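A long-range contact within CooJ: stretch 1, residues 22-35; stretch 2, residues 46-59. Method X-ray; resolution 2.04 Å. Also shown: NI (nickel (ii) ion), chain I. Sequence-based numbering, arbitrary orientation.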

# COMPACT_ATOMS: atom_id res chain seq x y z
N HIS A 22 -9.42 -1.67 5.23
CA HIS A 22 -9.33 -0.81 4.05
C HIS A 22 -9.90 -1.50 2.82
O HIS A 22 -10.75 -0.93 2.12
CB HIS A 22 -7.88 -0.37 3.82
CG HIS A 22 -7.73 0.66 2.74
ND1 HIS A 22 -8.21 1.95 2.87
CD2 HIS A 22 -7.16 0.59 1.52
CE1 HIS A 22 -7.95 2.62 1.76
NE2 HIS A 22 -7.31 1.82 0.93
N VAL A 23 -9.46 -2.73 2.53
CA VAL A 23 -9.92 -3.37 1.30
C VAL A 23 -11.39 -3.75 1.34
O VAL A 23 -12.02 -3.87 0.29
CB VAL A 23 -9.08 -4.61 0.97
CG1 VAL A 23 -7.61 -4.22 0.81
CG2 VAL A 23 -9.26 -5.67 2.05
N GLU A 24 -11.96 -3.94 2.53
CA GLU A 24 -13.40 -4.19 2.61
C GLU A 24 -14.18 -2.97 2.16
O GLU A 24 -15.26 -3.09 1.58
CB GLU A 24 -13.79 -4.62 4.01
CG GLU A 24 -13.55 -6.10 4.23
CD GLU A 24 -13.40 -6.51 5.69
OE1 GLU A 24 -13.06 -7.69 5.94
OE2 GLU A 24 -13.63 -5.64 6.57
N GLY A 25 -13.63 -1.77 2.39
CA GLY A 25 -14.25 -0.59 1.81
C GLY A 25 -14.25 -0.62 0.30
O GLY A 25 -15.29 -0.36 -0.33
N HIS A 26 -13.11 -0.99 -0.31
CA HIS A 26 -13.02 -1.06 -1.78
C HIS A 26 -13.89 -2.18 -2.36
O HIS A 26 -14.42 -2.04 -3.47
CB HIS A 26 -11.57 -1.27 -2.24
CG HIS A 26 -10.64 -0.13 -1.94
ND1 HIS A 26 -10.94 1.18 -2.26
CD2 HIS A 26 -9.37 -0.12 -1.45
CE1 HIS A 26 -9.92 1.95 -1.91
NE2 HIS A 26 -8.96 1.19 -1.42
N MSE A 27 -14.01 -3.29 -1.66
CA MSE A 27 -14.87 -4.37 -2.15
C MSE A 27 -16.31 -3.95 -2.23
O MSE A 27 -16.98 -4.26 -3.20
CB MSE A 27 -14.75 -5.59 -1.27
CG MSE A 27 -13.46 -6.31 -1.54
SE MSE A 27 -13.21 -7.63 -0.16
CE MSE A 27 -14.84 -8.69 -0.45
N GLY A 28 -16.76 -3.25 -1.19
CA GLY A 28 -18.13 -2.75 -1.19
C GLY A 28 -18.37 -1.69 -2.25
O GLY A 28 -19.42 -1.69 -2.91
N GLU A 29 -17.39 -0.79 -2.44
CA GLU A 29 -17.46 0.22 -3.49
C GLU A 29 -17.53 -0.43 -4.85
O GLU A 29 -18.39 -0.10 -5.67
CB GLU A 29 -16.22 1.13 -3.45
CG GLU A 29 -16.17 2.22 -2.42
CD GLU A 29 -14.82 2.95 -2.44
OE1 GLU A 29 -13.75 2.27 -2.48
OE2 GLU A 29 -14.82 4.20 -2.44
N ILE A 30 -16.57 -1.31 -5.13
CA ILE A 30 -16.53 -1.92 -6.45
C ILE A 30 -17.75 -2.78 -6.68
O ILE A 30 -18.27 -2.86 -7.80
CB ILE A 30 -15.21 -2.69 -6.62
CG1 ILE A 30 -14.05 -1.70 -6.72
CG2 ILE A 30 -15.24 -3.57 -7.86
CD1 ILE A 30 -12.69 -2.31 -6.46
N GLY A 31 -18.27 -3.41 -5.62
CA GLY A 31 -19.49 -4.19 -5.78
C GLY A 31 -20.66 -3.33 -6.23
O GLY A 31 -21.42 -3.72 -7.12
N VAL A 32 -20.81 -2.14 -5.65
CA VAL A 32 -21.96 -1.33 -6.01
C VAL A 32 -21.80 -0.76 -7.41
O VAL A 32 -22.75 -0.78 -8.20
CB VAL A 32 -22.19 -0.23 -4.96
CG1 VAL A 32 -23.24 0.73 -5.44
CG2 VAL A 32 -22.64 -0.86 -3.63
N GLN A 33 -20.59 -0.30 -7.77
CA GLN A 33 -20.35 0.10 -9.16
C GLN A 33 -20.59 -1.06 -10.12
O GLN A 33 -21.16 -0.88 -11.20
CB GLN A 33 -18.93 0.65 -9.32
CG GLN A 33 -18.70 1.98 -8.63
CD GLN A 33 -17.31 2.55 -8.92
OE1 GLN A 33 -16.80 2.41 -10.02
NE2 GLN A 33 -16.71 3.17 -7.92
N ARG A 34 -20.19 -2.27 -9.73
CA ARG A 34 -20.38 -3.41 -10.63
C ARG A 34 -21.86 -3.69 -10.85
O ARG A 34 -22.26 -4.17 -11.93
CB ARG A 34 -19.66 -4.63 -10.07
CG ARG A 34 -19.97 -5.94 -10.78
CD ARG A 34 -21.15 -6.68 -10.16
NE ARG A 34 -21.37 -7.95 -10.86
CZ ARG A 34 -22.02 -8.04 -12.01
NH1 ARG A 34 -22.54 -6.95 -12.57
NH2 ARG A 34 -22.16 -9.22 -12.59
N ASP A 35 -22.70 -3.39 -9.85
CA ASP A 35 -24.13 -3.62 -10.00
C ASP A 35 -24.76 -2.65 -11.00
O ASP A 35 -25.84 -2.93 -11.52
CB ASP A 35 -24.83 -3.51 -8.65
CG ASP A 35 -24.40 -4.61 -7.66
OD1 ASP A 35 -23.89 -5.66 -8.10
OD2 ASP A 35 -24.60 -4.42 -6.44
NI NI I . -7.03 1.84 -1.20
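Stretch 2 46-59: LIDRALADMAVARA

Stretch 2 (46-59) is helical throughout and packs lengthwise against the helix of stretch 1, running in nearly the opposite direction: the signed crossing angle is -162° and the axes approach to 10.7 Å, burying 565 Å² summed over both sides. Because the helices are antiparallel, the start of stretch 1 meets the end of stretch 2; the CA atoms of Glu-24 and Arg-58 are 8.7 Å apart, those of Met-27 and Leu-51 6.6 Å, and those of Arg-34 and Ile-47 7.2 Å. His-22 makes no contact with stretch 2; its NE2 binds the nickel ion NI at 2.1 Å, alongside ligands from elsewhere in the structure. Val-23 points toward stretch 2, its CG2 lying 4.2 Å from CE of Met-54. Glu-24 leaves its helix sideways, yet its carboxylate reaches Arg-58 in a salt bridge: OE1 accepts hydrogen bonds from Arg-58 NH2 (2.6 Å) and NE (2.8 Å), near the guanidinium plane. His-26, one helical turn after His-22, also makes no contact with stretch 2; its NE2 binds the same NI at 2.0 Å. Met-27, a selenomethionine, is the knob of the interface, seated among Leu-51, Met-54, Ala-55 and Arg-58; its SE lies 3.9 Å from Met-54 CB and 3.3 Å from Arg-58 CD. One turn on, Ile-30 CG2 touches both Ile-47 CG2 and Leu-51 CD2, each at 4.1 Å. Leu-51 CD1 packs on the backbone of Gly-31, 3.9 Å from its CA. Arg-34 closes the contact with both parts of its side chain: CG rests 3.7 Å from Ile-47 CG2, while the guanidinium forms a two-pronged salt bridge with Asp-48, Arg-34 NE to Asp-48 OD1 at 2.5 Å and Arg-34 NH2 to Asp-48 OD2 at 2.9 Å. Two charged pairs thus bracket an apolar seam along the helices.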

# COMPACT_ATOMS: atom_id res chain seq x y z
N LEU A 46 -16.47 -11.38 -14.61
CA LEU A 46 -15.06 -11.30 -14.24
C LEU A 46 -14.90 -10.58 -12.91
O LEU A 46 -14.13 -11.03 -12.05
CB LEU A 46 -14.27 -10.60 -15.34
CG LEU A 46 -13.89 -11.51 -16.50
CD1 LEU A 46 -13.03 -10.76 -17.49
CD2 LEU A 46 -13.15 -12.74 -15.98
N ILE A 47 -15.68 -9.52 -12.69
CA ILE A 47 -15.55 -8.74 -11.47
C ILE A 47 -16.06 -9.52 -10.26
O ILE A 47 -15.44 -9.49 -9.19
CB ILE A 47 -16.26 -7.37 -11.63
CG1 ILE A 47 -15.47 -6.46 -12.58
CG2 ILE A 47 -16.40 -6.67 -10.29
CD1 ILE A 47 -16.19 -5.14 -12.85
N ASP A 48 -17.19 -10.23 -10.40
CA ASP A 48 -17.65 -11.02 -9.26
C ASP A 48 -16.63 -12.08 -8.87
O ASP A 48 -16.44 -12.37 -7.68
CB ASP A 48 -18.99 -11.68 -9.57
CG ASP A 48 -20.07 -10.68 -9.94
OD1 ASP A 48 -20.02 -9.53 -9.46
OD2 ASP A 48 -20.98 -11.07 -10.71
N ARG A 49 -15.99 -12.72 -9.86
CA ARG A 49 -14.97 -13.71 -9.53
C ARG A 49 -13.83 -13.07 -8.74
O ARG A 49 -13.37 -13.61 -7.74
CB ARG A 49 -14.46 -14.40 -10.79
CG ARG A 49 -13.38 -15.45 -10.45
CD ARG A 49 -12.75 -16.13 -11.67
NE ARG A 49 -11.98 -15.18 -12.48
CZ ARG A 49 -11.51 -15.42 -13.70
NH1 ARG A 49 -11.71 -16.60 -14.29
NH2 ARG A 49 -10.84 -14.48 -14.33
N ALA A 50 -13.38 -11.89 -9.18
CA ALA A 50 -12.32 -11.19 -8.46
C ALA A 50 -12.75 -10.88 -7.04
O ALA A 50 -11.98 -11.10 -6.09
CB ALA A 50 -11.92 -9.92 -9.20
N LEU A 51 -13.99 -10.41 -6.87
CA LEU A 51 -14.47 -10.05 -5.54
C LEU A 51 -14.62 -11.27 -4.66
O LEU A 51 -14.34 -11.22 -3.46
CB LEU A 51 -15.81 -9.30 -5.62
CG LEU A 51 -15.86 -7.90 -6.26
CD1 LEU A 51 -17.27 -7.35 -6.24
CD2 LEU A 51 -14.90 -6.93 -5.56
N ALA A 52 -15.08 -12.38 -5.25
CA ALA A 52 -15.17 -13.63 -4.52
C ALA A 52 -13.79 -14.08 -4.05
O ALA A 52 -13.61 -14.46 -2.88
CB ALA A 52 -15.84 -14.69 -5.39
N ASP A 53 -12.81 -14.05 -4.95
CA ASP A 53 -11.45 -14.44 -4.58
C ASP A 53 -10.90 -13.55 -3.46
O ASP A 53 -10.15 -14.03 -2.61
CB ASP A 53 -10.55 -14.42 -5.83
CG ASP A 53 -10.96 -15.50 -6.87
OD1 ASP A 53 -11.74 -16.40 -6.50
OD2 ASP A 53 -10.51 -15.47 -8.05
N MSE A 54 -11.32 -12.29 -3.41
CA MSE A 54 -10.91 -11.42 -2.32
C MSE A 54 -11.54 -11.83 -1.00
O MSE A 54 -10.89 -11.73 0.05
CB MSE A 54 -11.27 -9.96 -2.63
CG MSE A 54 -10.18 -9.24 -3.38
SE MSE A 54 -8.43 -9.57 -2.54
CE MSE A 54 -8.70 -8.75 -0.78
N ALA A 55 -12.79 -12.28 -1.04
CA ALA A 55 -13.42 -12.82 0.16
C ALA A 55 -12.66 -14.04 0.69
O ALA A 55 -12.51 -14.22 1.91
CB ALA A 55 -14.88 -13.18 -0.13
N VAL A 56 -12.19 -14.91 -0.20
CA VAL A 56 -11.32 -16.00 0.23
C VAL A 56 -10.07 -15.46 0.89
O VAL A 56 -9.66 -15.91 1.97
CB VAL A 56 -10.97 -16.92 -0.95
CG1 VAL A 56 -10.18 -18.16 -0.43
CG2 VAL A 56 -12.24 -17.32 -1.70
N ALA A 57 -9.43 -14.47 0.26
CA ALA A 57 -8.22 -13.93 0.85
C ALA A 57 -8.51 -13.33 2.22
O ALA A 57 -7.72 -13.50 3.16
CB ALA A 57 -7.58 -12.91 -0.09
N ARG A 58 -9.67 -12.69 2.38
CA ARG A 58 -10.02 -12.13 3.68
C ARG A 58 -10.11 -13.20 4.75
O ARG A 58 -9.57 -13.04 5.85
CB ARG A 58 -11.34 -11.37 3.58
CG ARG A 58 -11.24 -10.18 2.69
CD ARG A 58 -12.59 -9.61 2.43
NE ARG A 58 -13.27 -9.25 3.67
CZ ARG A 58 -14.43 -9.77 4.06
NH1 ARG A 58 -15.06 -10.67 3.31
NH2 ARG A 58 -14.95 -9.36 5.21
N ALA A 59 -10.82 -14.29 4.46
CA ALA A 59 -10.85 -15.41 5.38
C ALA A 59 -9.44 -15.87 5.77
O ALA A 59 -9.12 -16.01 6.95
CB ALA A 59 -11.63 -16.57 4.75